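Local structure of N-acetylglucosamine-specific lectin (Saxidomus purpuratus, 6A7T) at residues 25-30 / 36-41; 29-34 / 56-61; 46-51 / 122-127; 76-81 / 133-138; 100-103 / 107-110. The protein binds N-acetylglucosamine as a C-type lectin whose sugar recognition does not depend on calcium. All blocks are in the same frame, centred on the assembly; numbering follows the deposited sequence. Where two conformers were deposited one is given.

Contact 1 (25-30 / 36-41); sequences CDCQSG and GSCYLF
C27 and C38 are joined by a disulfide, which makes this the tight end of the contact between the N-terminal segment 25-30 and the strand 37-43. C27 SG and C38 SG lie 2.0 Å apart, and the C-S-S-C torsion of -86° gives the bridge a left-handed twist close to the relaxed right angle. On both cysteines CB already points to the other segment, and SG, anti to the carbonyl carbon, completes the bridge. W33 packs against both C27 and C38, while C22 and W31 also touch C38. The other end is looser. G30 offers only backbone there: its O sits 3.8 Å from L40 CD1, which swings toward it because L40 CG is anti to its backbone N (chi1 179°). Instead of pairing directly, the chains share a water that donates to G30 O at 2.7 Å and accepts from F41 N at 2.9 Å. G30 itself is exposed and sits at backbone angles that call for glycine. Before C27 the segment turns to the partner subunit: C25 forms a disulfide with C22 of that chain, and D26 OD1 a salt bridge with its K70. An extra disulfide closing an N-terminal hairpin, here formed by strands 32-34 and 37-43, is typical of the long-form C-type lectin domain.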
# COMPACT_ATOMS: atom_id res chain seq x y z
N CYS A 25 2.03 9.83 -1.65
CA CYS A 25 2.73 11.06 -1.29
C CYS A 25 1.96 11.81 -0.20
O CYS A 25 2.21 13.01 -0.02
CB CYS A 25 2.92 11.93 -2.51
SG CYS A 25 3.91 11.04 -3.74
N ASP A 26 1.07 11.09 0.50
CA ASP A 26 0.16 11.67 1.52
C ASP A 26 0.83 11.72 2.90
O ASP A 26 0.28 12.33 3.81
CB ASP A 26 -1.09 10.81 1.77
CG ASP A 26 -2.37 11.20 1.05
OD1 ASP A 26 -2.34 12.27 0.36
OD2 ASP A 26 -3.43 10.46 1.29
N CYS A 27 1.94 11.02 3.09
CA CYS A 27 2.45 10.83 4.46
C CYS A 27 2.98 12.16 5.03
O CYS A 27 3.53 12.98 4.32
CB CYS A 27 3.54 9.77 4.50
SG CYS A 27 3.07 8.10 3.91
N GLN A 28 2.79 12.33 6.35
CA GLN A 28 3.39 13.42 7.14
C GLN A 28 4.93 13.37 7.00
O GLN A 28 5.56 12.31 6.73
CB GLN A 28 2.96 13.34 8.62
CG GLN A 28 1.45 13.34 8.93
CD GLN A 28 0.84 14.71 9.07
OE1 GLN A 28 1.50 15.73 8.83
NE2 GLN A 28 -0.42 14.75 9.47
N SER A 29 5.58 14.53 7.18
CA SER A 29 7.02 14.61 7.21
C SER A 29 7.57 13.60 8.22
O SER A 29 7.11 13.55 9.32
CB SER A 29 7.45 16.03 7.57
OG SER A 29 8.87 16.11 7.59
N GLY A 30 8.59 12.85 7.84
CA GLY A 30 9.16 11.86 8.73
C GLY A 30 8.49 10.48 8.68
O GLY A 30 8.98 9.56 9.31
N GLY A 36 -0.13 0.96 1.06
CA GLY A 36 -1.34 1.70 1.30
C GLY A 36 -1.38 2.36 2.66
O GLY A 36 -2.38 2.98 3.03
N SER A 37 -0.30 2.24 3.42
CA SER A 37 -0.24 2.85 4.77
C SER A 37 0.98 3.75 4.87
O SER A 37 1.94 3.57 4.17
CB SER A 37 -0.12 1.80 5.83
OG SER A 37 -1.31 1.05 5.94
N CYS A 38 0.89 4.71 5.81
CA CYS A 38 2.03 5.52 6.25
C CYS A 38 2.50 5.03 7.63
O CYS A 38 1.71 4.69 8.48
CB CYS A 38 1.66 6.99 6.31
SG CYS A 38 1.23 7.68 4.69
N TYR A 39 3.81 4.99 7.80
CA TYR A 39 4.46 4.49 9.01
C TYR A 39 5.39 5.54 9.61
O TYR A 39 6.18 6.19 8.90
CB TYR A 39 5.31 3.27 8.68
CG TYR A 39 4.53 2.12 8.09
CD1 TYR A 39 4.16 2.11 6.74
CD2 TYR A 39 4.17 1.03 8.86
CE1 TYR A 39 3.41 1.06 6.20
CE2 TYR A 39 3.51 -0.06 8.31
CZ TYR A 39 3.08 -0.02 7.00
OH TYR A 39 2.42 -1.11 6.52
N LEU A 40 5.40 5.55 10.96
CA LEU A 40 6.34 6.36 11.73
C LEU A 40 7.17 5.42 12.60
O LEU A 40 6.60 4.73 13.45
CB LEU A 40 5.54 7.33 12.61
CG LEU A 40 6.41 8.25 13.50
CD1 LEU A 40 7.26 9.17 12.68
CD2 LEU A 40 5.55 9.05 14.44
N PHE A 41 8.49 5.43 12.39
CA PHE A 41 9.44 4.72 13.21
C PHE A 41 9.92 5.71 14.27
O PHE A 41 10.86 6.48 14.01
CB PHE A 41 10.53 4.12 12.32
CG PHE A 41 10.00 3.10 11.34
CD1 PHE A 41 9.43 3.50 10.14
CD2 PHE A 41 10.12 1.73 11.58
CE1 PHE A 41 8.97 2.57 9.21
CE2 PHE A 41 9.63 0.81 10.67
CZ PHE A 41 9.07 1.22 9.49
O HOH W 1 9.54 7.08 10.22

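Contact 2 (29-34 / 56-61); sequences SGWEWF and ESQNAA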
# COMPACT_ATOMS: atom_id res chain seq x y z
N SER A 29 5.58 14.53 7.18
CA SER A 29 7.02 14.61 7.21
C SER A 29 7.57 13.60 8.22
O SER A 29 7.11 13.55 9.32
CB SER A 29 7.45 16.03 7.57
OG SER A 29 8.87 16.11 7.59
N GLY A 30 8.59 12.85 7.84
CA GLY A 30 9.16 11.86 8.73
C GLY A 30 8.49 10.48 8.68
O GLY A 30 8.98 9.56 9.31
N TRP A 31 7.33 10.37 8.03
CA TRP A 31 6.65 9.08 7.84
C TRP A 31 7.04 8.49 6.48
O TRP A 31 7.45 9.23 5.59
CB TRP A 31 5.15 9.25 7.94
CG TRP A 31 4.63 9.73 9.27
CD1 TRP A 31 4.96 10.87 9.95
CD2 TRP A 31 3.61 9.10 10.05
NE1 TRP A 31 4.21 11.01 11.09
CE2 TRP A 31 3.39 9.92 11.18
CE3 TRP A 31 2.89 7.90 9.92
CZ2 TRP A 31 2.49 9.58 12.18
CZ3 TRP A 31 2.04 7.54 10.93
CH2 TRP A 31 1.81 8.39 12.03
N GLU A 32 6.91 7.18 6.36
CA GLU A 32 7.21 6.42 5.14
C GLU A 32 5.98 5.67 4.67
O GLU A 32 5.25 5.13 5.45
CB GLU A 32 8.24 5.33 5.40
CG GLU A 32 9.62 5.85 5.60
CD GLU A 32 10.54 4.63 5.54
OE1 GLU A 32 11.32 4.44 6.49
OE2 GLU A 32 10.44 3.86 4.52
N TRP A 33 5.80 5.58 3.34
CA TRP A 33 4.67 4.85 2.74
C TRP A 33 5.07 3.44 2.33
O TRP A 33 6.15 3.24 1.76
CB TRP A 33 4.18 5.62 1.52
CG TRP A 33 2.91 5.10 0.92
CD1 TRP A 33 1.66 5.52 1.25
CD2 TRP A 33 2.74 4.09 -0.09
NE1 TRP A 33 0.74 4.88 0.47
CE2 TRP A 33 1.37 4.00 -0.36
CE3 TRP A 33 3.63 3.31 -0.86
CZ2 TRP A 33 0.81 3.11 -1.28
CZ3 TRP A 33 3.08 2.44 -1.79
CH2 TRP A 33 1.70 2.33 -1.99
N PHE A 34 4.17 2.51 2.57
CA PHE A 34 4.27 1.17 2.04
C PHE A 34 2.88 0.55 2.03
O PHE A 34 2.18 0.58 3.01
CB PHE A 34 5.24 0.33 2.89
CG PHE A 34 5.26 -1.11 2.46
CD1 PHE A 34 5.97 -1.47 1.33
CD2 PHE A 34 4.46 -2.05 3.09
CE1 PHE A 34 5.93 -2.78 0.88
CE2 PHE A 34 4.47 -3.37 2.66
CZ PHE A 34 5.20 -3.71 1.56
N GLU A 56 -2.09 6.61 18.80
CA GLU A 56 -3.47 7.12 18.75
C GLU A 56 -3.47 8.64 18.59
O GLU A 56 -4.28 9.19 17.79
CB GLU A 56 -4.23 6.70 20.00
CG GLU A 56 -4.54 5.20 20.02
CD GLU A 56 -4.98 4.62 21.36
OE1 GLU A 56 -5.14 5.39 22.35
OE2 GLU A 56 -5.18 3.41 21.43
N SER A 57 -2.59 9.33 19.33
CA SER A 57 -2.48 10.80 19.31
C SER A 57 -2.10 11.27 17.90
O SER A 57 -2.43 12.44 17.56
CB SER A 57 -1.50 11.29 20.34
OG SER A 57 -0.18 11.27 19.87
N GLN A 58 -1.49 10.40 17.07
CA GLN A 58 -1.02 10.72 15.69
C GLN A 58 -2.04 10.30 14.64
O GLN A 58 -1.68 10.17 13.44
CB GLN A 58 0.37 10.14 15.41
CG GLN A 58 1.42 10.59 16.46
CD GLN A 58 1.53 12.10 16.52
OE1 GLN A 58 1.13 12.76 17.50
NE2 GLN A 58 1.98 12.66 15.41
N ASN A 59 -3.29 10.06 15.03
CA ASN A 59 -4.29 9.56 14.10
C ASN A 59 -3.82 8.26 13.44
O ASN A 59 -4.03 7.99 12.24
CB ASN A 59 -4.58 10.61 13.01
CG ASN A 59 -5.84 10.31 12.23
OD1 ASN A 59 -6.88 10.07 12.84
ND2 ASN A 59 -5.75 10.32 10.90
N ALA A 60 -3.25 7.41 14.27
CA ALA A 60 -2.62 6.17 13.84
C ALA A 60 -2.81 5.15 14.97
O ALA A 60 -3.58 5.34 15.88
CB ALA A 60 -1.17 6.48 13.59
N ALA A 61 -2.08 4.06 14.87
CA ALA A 61 -2.07 3.00 15.88
C ALA A 61 -0.76 2.26 15.78
O ALA A 61 -0.12 2.31 14.76
CB ALA A 61 -3.22 2.06 15.65
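The backbones of W31 and Q58 stay well apart, 11.1 Å from W31 CA to Q58 CA, and the indole of W31 covers most of the gap. In the C-type lectin fold this joins the approach to the N-terminal hairpin with the end of helix 48-57. The chain leaves that helix through a turn in which N59 N bonds to E56 O at 3.1 Å; N59 then takes up left-handed backbone angles, and the reversal brings Q58 and A60 round to face the tryptophan. Both meet it at the edge of the six-membered ring, near its plane, and not over a face. Q58 touches through its CB, 3.9 Å from W31 CZ2. Its chain then bends at chi2 (-58°), and the amide, although tilted only 28° from the indole plane, does not stack on it. W31 has CG anti to its carbonyl carbon (chi1 -63°), a setting that carries the ring out toward the helix end. At the pyrrole side, S29 O lies in the ring plane, 3.5 Å from W31 CD1. C38 and L40 of the neighbouring strand and T154 of strand 148-154 also pack on the indole, while A60 rests on C152 and T154, so the apolar seam continues into the sheet. The remaining touch is methyl against ring rim: A60 CB lies 3.9 Å from W31 CH2.

Contact 3 (46-51 / 122-127); sequences RGWEDS and EGCMDY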
# COMPACT_ATOMS: atom_id res chain seq x y z
N ARG A 46 9.27 4.96 25.07
CA ARG A 46 8.04 4.94 25.88
C ARG A 46 7.69 3.49 26.19
O ARG A 46 8.04 2.58 25.45
CB ARG A 46 6.86 5.55 25.12
CG ARG A 46 7.09 6.88 24.43
CD ARG A 46 5.87 7.24 23.58
NE ARG A 46 6.02 8.49 22.85
CZ ARG A 46 6.62 8.59 21.67
NH1 ARG A 46 7.10 7.51 21.10
NH2 ARG A 46 6.74 9.75 21.07
N GLY A 47 6.98 3.26 27.31
CA GLY A 47 6.41 1.99 27.61
C GLY A 47 5.40 1.61 26.55
O GLY A 47 5.04 2.44 25.74
N TRP A 48 5.02 0.33 26.50
CA TRP A 48 4.18 -0.16 25.39
C TRP A 48 2.83 0.55 25.42
O TRP A 48 2.38 1.01 24.35
CB TRP A 48 4.02 -1.66 25.46
CG TRP A 48 3.25 -2.24 24.32
CD1 TRP A 48 3.79 -2.76 23.19
CD2 TRP A 48 1.83 -2.39 24.19
NE1 TRP A 48 2.81 -3.26 22.39
CE2 TRP A 48 1.60 -3.02 22.98
CE3 TRP A 48 0.74 -2.05 25.01
CZ2 TRP A 48 0.31 -3.27 22.53
CZ3 TRP A 48 -0.53 -2.43 24.62
CH2 TRP A 48 -0.74 -2.98 23.36
N GLU A 49 2.19 0.62 26.59
CA GLU A 49 0.92 1.33 26.69
C GLU A 49 1.08 2.81 26.27
O GLU A 49 0.20 3.33 25.59
CB GLU A 49 0.36 1.27 28.10
CG GLU A 49 -0.22 -0.08 28.43
CD GLU A 49 -1.52 -0.44 27.73
OE1 GLU A 49 -2.13 0.43 27.10
OE2 GLU A 49 -1.94 -1.61 27.90
N ASP A 50 2.13 3.49 26.73
CA ASP A 50 2.33 4.89 26.32
C ASP A 50 2.62 5.01 24.81
O ASP A 50 2.24 6.02 24.22
CB ASP A 50 3.40 5.60 27.12
CG ASP A 50 2.94 5.91 28.53
OD1 ASP A 50 1.71 5.86 28.79
OD2 ASP A 50 3.83 6.26 29.36
N SER A 51 3.23 3.98 24.23
CA SER A 51 3.43 3.94 22.75
C SER A 51 2.08 3.80 22.06
O SER A 51 1.87 4.42 21.00
CB SER A 51 4.38 2.83 22.34
OG SER A 51 5.65 2.98 22.98
N GLU A 122 0.57 -13.22 28.30
CA GLU A 122 0.28 -12.02 29.08
C GLU A 122 1.29 -10.92 28.79
O GLU A 122 1.54 -10.07 29.60
CB GLU A 122 0.23 -12.34 30.57
CG GLU A 122 -0.82 -13.40 30.87
CD GLU A 122 -1.31 -13.45 32.30
OE1 GLU A 122 -0.64 -12.89 33.19
OE2 GLU A 122 -2.41 -14.02 32.49
N GLY A 123 1.82 -10.93 27.58
CA GLY A 123 2.79 -9.90 27.23
C GLY A 123 2.34 -8.96 26.13
O GLY A 123 1.21 -9.01 25.62
N CYS A 124 3.28 -8.08 25.75
CA CYS A 124 3.12 -7.23 24.57
C CYS A 124 4.26 -7.52 23.60
O CYS A 124 5.29 -8.02 24.03
CB CYS A 124 3.11 -5.77 24.97
SG CYS A 124 1.70 -5.40 26.04
N MET A 125 4.06 -7.17 22.33
CA MET A 125 4.99 -7.60 21.30
C MET A 125 5.91 -6.47 20.84
O MET A 125 5.54 -5.29 20.78
CB MET A 125 4.27 -8.18 20.09
CG MET A 125 3.36 -9.41 20.44
SD MET A 125 2.26 -9.94 19.18
CE MET A 125 3.45 -10.35 17.90
N ASP A 126 7.11 -6.90 20.45
CA ASP A 126 8.09 -6.07 19.78
C ASP A 126 8.69 -6.82 18.59
O ASP A 126 8.49 -8.00 18.43
CB ASP A 126 9.14 -5.57 20.77
CG ASP A 126 10.02 -6.61 21.45
OD1 ASP A 126 10.09 -7.72 20.93
OD2 ASP A 126 10.66 -6.22 22.44
N TYR A 127 9.37 -6.08 17.70
CA TYR A 127 10.48 -6.62 16.88
C TYR A 127 11.70 -6.53 17.78
O TYR A 127 11.95 -5.50 18.36
CB TYR A 127 10.71 -5.80 15.61
CG TYR A 127 9.84 -6.20 14.46
CD1 TYR A 127 10.20 -7.17 13.53
CD2 TYR A 127 8.61 -5.57 14.28
CE1 TYR A 127 9.37 -7.51 12.47
CE2 TYR A 127 7.75 -5.95 13.27
CZ TYR A 127 8.12 -6.92 12.34
OH TYR A 127 7.26 -7.28 11.34
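A cysteine of the C124-C143 disulfide, one of the two conserved bridges of C-type lectin domains, lies over the indole of W48 in the first turn of helix 48-57. C124 CB stands 3.4 Å above the centroid of the five-membered ring and almost on its normal, a CH-pi contact. SG shifts along the same face and forms a sulfur-aromatic contact, 3.7 Å from the centroid of the six-membered ring and 20° off the normal. C124 was modelled in two conformers, so the exact place of the sulfur is somewhat doubtful. W48 presents its face because CG runs anti to the backbone N (chi1 -176°), swinging the ring out from the helix toward the strand. At the ring edge M125 O comes within 3.8 Å of W48 NE1, but the N-H is spent on I89 O, which fixes the rotation of the buried indole. The helix start is held by its N-cap residue G47, whose O receives both S51 N at 2.8 Å and S51 OG at 2.9 Å; the hydroxyl approaches from above the carbonyl plane, 44° out of it. The W48 indole thus lies between the first turn of helix 48-57 and strand 124-130, with W88 nearly perpendicular to its ring and I103 against it. A backbone hydrogen bond between E49 and C143 ties the other half of the disulfide to the same helix turn, and strand 86-94 pairs with M125 through I89.

Contact 4 (76-81 / 133-138); sequences GVISAQ and IVWQWN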
# COMPACT_ATOMS: atom_id res chain seq x y z
N GLY A 76 13.30 -4.05 6.79
CA GLY A 76 14.17 -3.19 5.94
C GLY A 76 14.55 -1.87 6.58
O GLY A 76 15.71 -1.44 6.47
N VAL A 77 13.61 -1.22 7.27
CA VAL A 77 13.86 0.03 7.94
C VAL A 77 14.64 -0.21 9.24
O VAL A 77 15.74 0.37 9.43
CB VAL A 77 12.54 0.80 8.20
CG1 VAL A 77 12.79 2.10 8.94
CG2 VAL A 77 11.79 1.08 6.90
N ILE A 78 14.14 -1.06 10.14
CA ILE A 78 14.73 -1.11 11.47
C ILE A 78 16.13 -1.77 11.44
O ILE A 78 16.96 -1.45 12.26
CB ILE A 78 13.75 -1.75 12.48
CG1 ILE A 78 13.46 -3.22 12.20
CG2 ILE A 78 12.50 -0.90 12.51
CD1 ILE A 78 12.38 -3.79 13.06
N SER A 79 16.38 -2.70 10.51
CA SER A 79 17.69 -3.41 10.40
C SER A 79 18.78 -2.46 9.88
O SER A 79 19.98 -2.78 10.01
CB SER A 79 17.59 -4.63 9.55
OG SER A 79 17.46 -4.28 8.18
N ALA A 80 18.39 -1.31 9.32
CA ALA A 80 19.37 -0.35 8.70
C ALA A 80 19.95 0.62 9.75
O ALA A 80 20.78 1.48 9.39
CB ALA A 80 18.71 0.43 7.59
N GLN A 81 19.49 0.56 11.01
CA GLN A 81 20.04 1.33 12.11
C GLN A 81 20.54 0.33 13.15
O GLN A 81 20.22 -0.91 13.07
CB GLN A 81 19.04 2.33 12.70
CG GLN A 81 17.75 1.72 13.26
CD GLN A 81 17.96 1.17 14.65
OE1 GLN A 81 18.35 1.88 15.56
NE2 GLN A 81 17.66 -0.10 14.82
N ILE A 133 16.97 -14.25 17.76
CA ILE A 133 15.85 -13.46 17.24
C ILE A 133 16.45 -12.33 16.38
O ILE A 133 17.09 -11.42 16.92
CB ILE A 133 14.98 -12.98 18.41
CG1 ILE A 133 14.43 -14.17 19.20
CG2 ILE A 133 13.88 -12.04 17.97
CD1 ILE A 133 13.70 -13.83 20.49
N VAL A 134 16.27 -12.42 15.07
CA VAL A 134 16.89 -11.50 14.10
C VAL A 134 15.81 -10.61 13.47
O VAL A 134 15.33 -10.91 12.38
CB VAL A 134 17.68 -12.29 13.04
CG1 VAL A 134 18.47 -11.39 12.11
CG2 VAL A 134 18.58 -13.30 13.71
N TRP A 135 15.46 -9.52 14.17
CA TRP A 135 14.39 -8.65 13.73
C TRP A 135 13.11 -9.46 13.48
O TRP A 135 12.54 -9.49 12.42
CB TRP A 135 14.82 -7.77 12.55
CG TRP A 135 15.82 -6.72 12.93
CD1 TRP A 135 17.06 -6.55 12.38
CD2 TRP A 135 15.70 -5.74 13.98
NE1 TRP A 135 17.69 -5.49 12.97
CE2 TRP A 135 16.90 -4.99 13.97
CE3 TRP A 135 14.71 -5.40 14.90
CZ2 TRP A 135 17.11 -3.91 14.82
CZ3 TRP A 135 14.93 -4.35 15.77
CH2 TRP A 135 16.14 -3.65 15.76
N GLN A 136 12.69 -10.16 14.55
CA GLN A 136 11.47 -10.96 14.57
C GLN A 136 10.74 -10.62 15.87
O GLN A 136 11.31 -9.97 16.79
CB GLN A 136 11.84 -12.45 14.48
CG GLN A 136 12.37 -12.86 13.12
CD GLN A 136 13.01 -14.23 13.20
OE1 GLN A 136 13.93 -14.48 13.98
NE2 GLN A 136 12.46 -15.12 12.44
N TRP A 137 9.54 -11.14 16.02
CA TRP A 137 8.73 -10.74 17.18
C TRP A 137 9.14 -11.47 18.47
O TRP A 137 9.52 -12.64 18.42
CB TRP A 137 7.23 -10.91 16.92
CG TRP A 137 6.72 -10.44 15.62
CD1 TRP A 137 7.16 -9.38 14.88
CD2 TRP A 137 5.58 -10.96 14.94
NE1 TRP A 137 6.42 -9.26 13.76
CE2 TRP A 137 5.44 -10.22 13.76
CE3 TRP A 137 4.70 -12.02 15.18
CZ2 TRP A 137 4.45 -10.47 12.83
CZ3 TRP A 137 3.76 -12.30 14.22
CH2 TRP A 137 3.58 -11.52 13.10
N ASN A 138 9.12 -10.75 19.61
CA ASN A 138 9.36 -11.28 20.95
C ASN A 138 8.24 -10.76 21.87
O ASN A 138 7.65 -9.68 21.60
CB ASN A 138 10.66 -10.80 21.57
CG ASN A 138 10.97 -11.48 22.87
OD1 ASN A 138 10.74 -12.67 22.96
ND2 ASN A 138 11.45 -10.74 23.86
O HOH W 2 20.59 -4.93 12.16
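I78 O, near the end of helix 68-78, is gripped by Q81 and lies beside the indole of W135. Q81 NE2 donates to it at 3.0 Å along a nearly straight path (N-H...O 167°), within the carbonyl plane and within its own amide plane; Q81 N adds a weak second bond across the type I turn 78-81. The glutamine chain folds back on itself to do this, and its OE1 accepts from F84 N, so both ends of the amide are held and its rotation is fixed. Its NE2 then comes 3.8 Å from W135 CZ2, with the amide plane 67° from the ring. Over one face of W135 lies I78: CG1 makes a CH-pi contact with the six-membered ring, and CD1 is packed hard, 3.4 Å from CE3. S79 covers the pyrrole part of that face, its CA only 3.3 Å from W135 NE1. At the ring edge, in plane, a water accepts from W135 NE1 and donates to S79 O, each at 3.1 Å. The backbone of W135 takes left-handed angles (phi 53°) where the chain turns a corner, its CB points toward the helix end, and W135 O is held by R75 NH2. W135 and Q136 together face L128 as a G1 beta bulge, which leads directly into strand 136-140 and its W137-N138-D139 sequence, the WND motif of the C-type lectin fold; N138 is an N-acetylglucosamine-binding residue.

Contact 5 (100-103 / 107-110); sequences YRWI and SISF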
# COMPACT_ATOMS: atom_id res chain seq x y z
N TYR A 100 -2.13 -14.17 21.73
CA TYR A 100 -1.73 -12.91 21.17
C TYR A 100 -2.64 -12.55 19.97
O TYR A 100 -2.94 -13.33 19.05
CB TYR A 100 -0.21 -12.92 20.86
CG TYR A 100 0.65 -12.95 22.09
CD1 TYR A 100 1.04 -11.79 22.73
CD2 TYR A 100 1.10 -14.15 22.63
CE1 TYR A 100 1.82 -11.79 23.87
CE2 TYR A 100 1.87 -14.18 23.78
CZ TYR A 100 2.20 -13.00 24.44
OH TYR A 100 2.90 -12.93 25.59
N ARG A 101 -3.05 -11.27 19.94
CA ARG A 101 -3.85 -10.67 18.90
C ARG A 101 -3.29 -9.27 18.57
O ARG A 101 -2.66 -8.63 19.41
CB ARG A 101 -5.31 -10.49 19.37
CG ARG A 101 -5.99 -11.77 19.84
CD ARG A 101 -6.27 -12.75 18.72
NE ARG A 101 -7.35 -12.32 17.85
CZ ARG A 101 -8.31 -13.13 17.37
NH1 ARG A 101 -8.21 -14.43 17.57
NH2 ARG A 101 -9.34 -12.61 16.71
N TRP A 102 -3.53 -8.84 17.35
CA TRP A 102 -3.26 -7.45 16.99
C TRP A 102 -4.22 -6.56 17.76
O TRP A 102 -5.29 -6.97 18.14
CB TRP A 102 -3.37 -7.23 15.49
CG TRP A 102 -2.38 -8.03 14.72
CD1 TRP A 102 -2.65 -8.98 13.77
CD2 TRP A 102 -0.95 -7.96 14.80
NE1 TRP A 102 -1.49 -9.52 13.26
CE2 TRP A 102 -0.44 -8.93 13.90
CE3 TRP A 102 -0.06 -7.21 15.58
CZ2 TRP A 102 0.93 -9.11 13.73
CZ3 TRP A 102 1.29 -7.43 15.45
CH2 TRP A 102 1.77 -8.39 14.54
N ILE A 103 -3.83 -5.30 17.94
CA ILE A 103 -4.61 -4.41 18.82
C ILE A 103 -5.95 -4.00 18.20
O ILE A 103 -6.79 -3.51 18.95
CB ILE A 103 -3.81 -3.18 19.24
CG1 ILE A 103 -3.31 -2.41 18.03
CG2 ILE A 103 -2.72 -3.58 20.24
CD1 ILE A 103 -2.86 -1.00 18.36
N SER A 107 -6.72 -11.80 14.51
CA SER A 107 -5.79 -12.93 14.76
C SER A 107 -4.48 -12.66 14.02
O SER A 107 -4.51 -12.03 12.98
CB SER A 107 -6.34 -14.26 14.31
OG SER A 107 -6.87 -14.13 13.01
N ILE A 108 -3.40 -13.19 14.59
CA ILE A 108 -2.04 -13.08 14.03
C ILE A 108 -1.88 -14.24 13.04
O ILE A 108 -1.43 -15.33 13.43
CB ILE A 108 -0.97 -13.02 15.15
CG1 ILE A 108 -1.30 -11.92 16.17
CG2 ILE A 108 0.40 -12.83 14.54
CD1 ILE A 108 -0.19 -11.56 17.16
N SER A 109 -2.27 -13.98 11.79
CA SER A 109 -2.30 -14.96 10.66
C SER A 109 -0.90 -15.25 10.12
O SER A 109 -0.64 -16.34 9.63
CB SER A 109 -3.18 -14.48 9.55
OG SER A 109 -4.56 -14.47 9.95
N PHE A 110 -0.02 -14.25 10.15
CA PHE A 110 1.33 -14.38 9.64
C PHE A 110 2.27 -14.67 10.81
O PHE A 110 2.23 -13.95 11.79
CB PHE A 110 1.73 -13.12 8.88
CG PHE A 110 3.22 -12.98 8.72
CD1 PHE A 110 3.90 -13.71 7.75
CD2 PHE A 110 3.95 -12.14 9.55
CE1 PHE A 110 5.27 -13.59 7.61
CE2 PHE A 110 5.32 -12.04 9.42
CZ PHE A 110 5.98 -12.76 8.45
O HOH W 3 -3.80 -14.78 16.94
O HOH W 4 -0.36 -11.44 11.15
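Two flat groups of strand 99-102 receive the segment 107-110. Over one face of the W102 indole stands I108, with CG1 3.9 Å from the centroid of the five-membered ring and 14° off its normal, a CH-pi contact; CG2 lies 3.8 Å from CZ2, so the two branches of the isoleucine span the indole from pyrrole to benzene. The side chains cross at about a right angle. At the indole edge, in plane, a water accepts from W102 NE1 at 3.1 Å and from F110 N, tying the ring to the following backbone. The guanidinium of R101 is used differently: S107 N lies over one of its faces, and R101 NE, 3.4 Å from that nitrogen, is also a donor, so the approach is packing alone. R101 bends at chi2 and chi3 to fold along the turn; NE bonds to G105 O, and NH1 makes a salt bridge with E99. Further back along the strand, I108 CD1 meets Y100 CB at 3.9 Å. Between the backbones a second water donates to Y100 O at 2.7 Å and accepts from I108 N at 2.9 Å, bridging the chains where I108 sits at the centre of an inverse gamma turn. W137 meets W102 edge-to-face and also touches I108, while Y100 OH bonds to A120 O. This tight reversal with its aromatic core is the approach to the long loop region of the C-type lectin fold, the part where calcium and sugar sites are usually built.

Contacts 1 and 2 share S29 and G30, and Y39 N probably bonds to E32 O at 2.8 Å. Of the two, contact 1 comes nearer the bound calcium: the side chain of Y39 lies about 4 Å from the ion, that of A60 about 11 Å. Contacts 3, 4 and 5 converge on the other sheet. D126 N of contact 3 probably bonds to N138 O of contact 4 at 3.1 Å, pairing their strands beside the sugar-binding residue N138, and W137 CZ3 meets I108 CG2 of contact 5 at 3.4 Å. The two groups meet at several points, among them F41 CD2 with I78 CG2 of contact 4 at 3.7 Å and A61 CB with I103 CD1 of contact 5 at 4.1 Å.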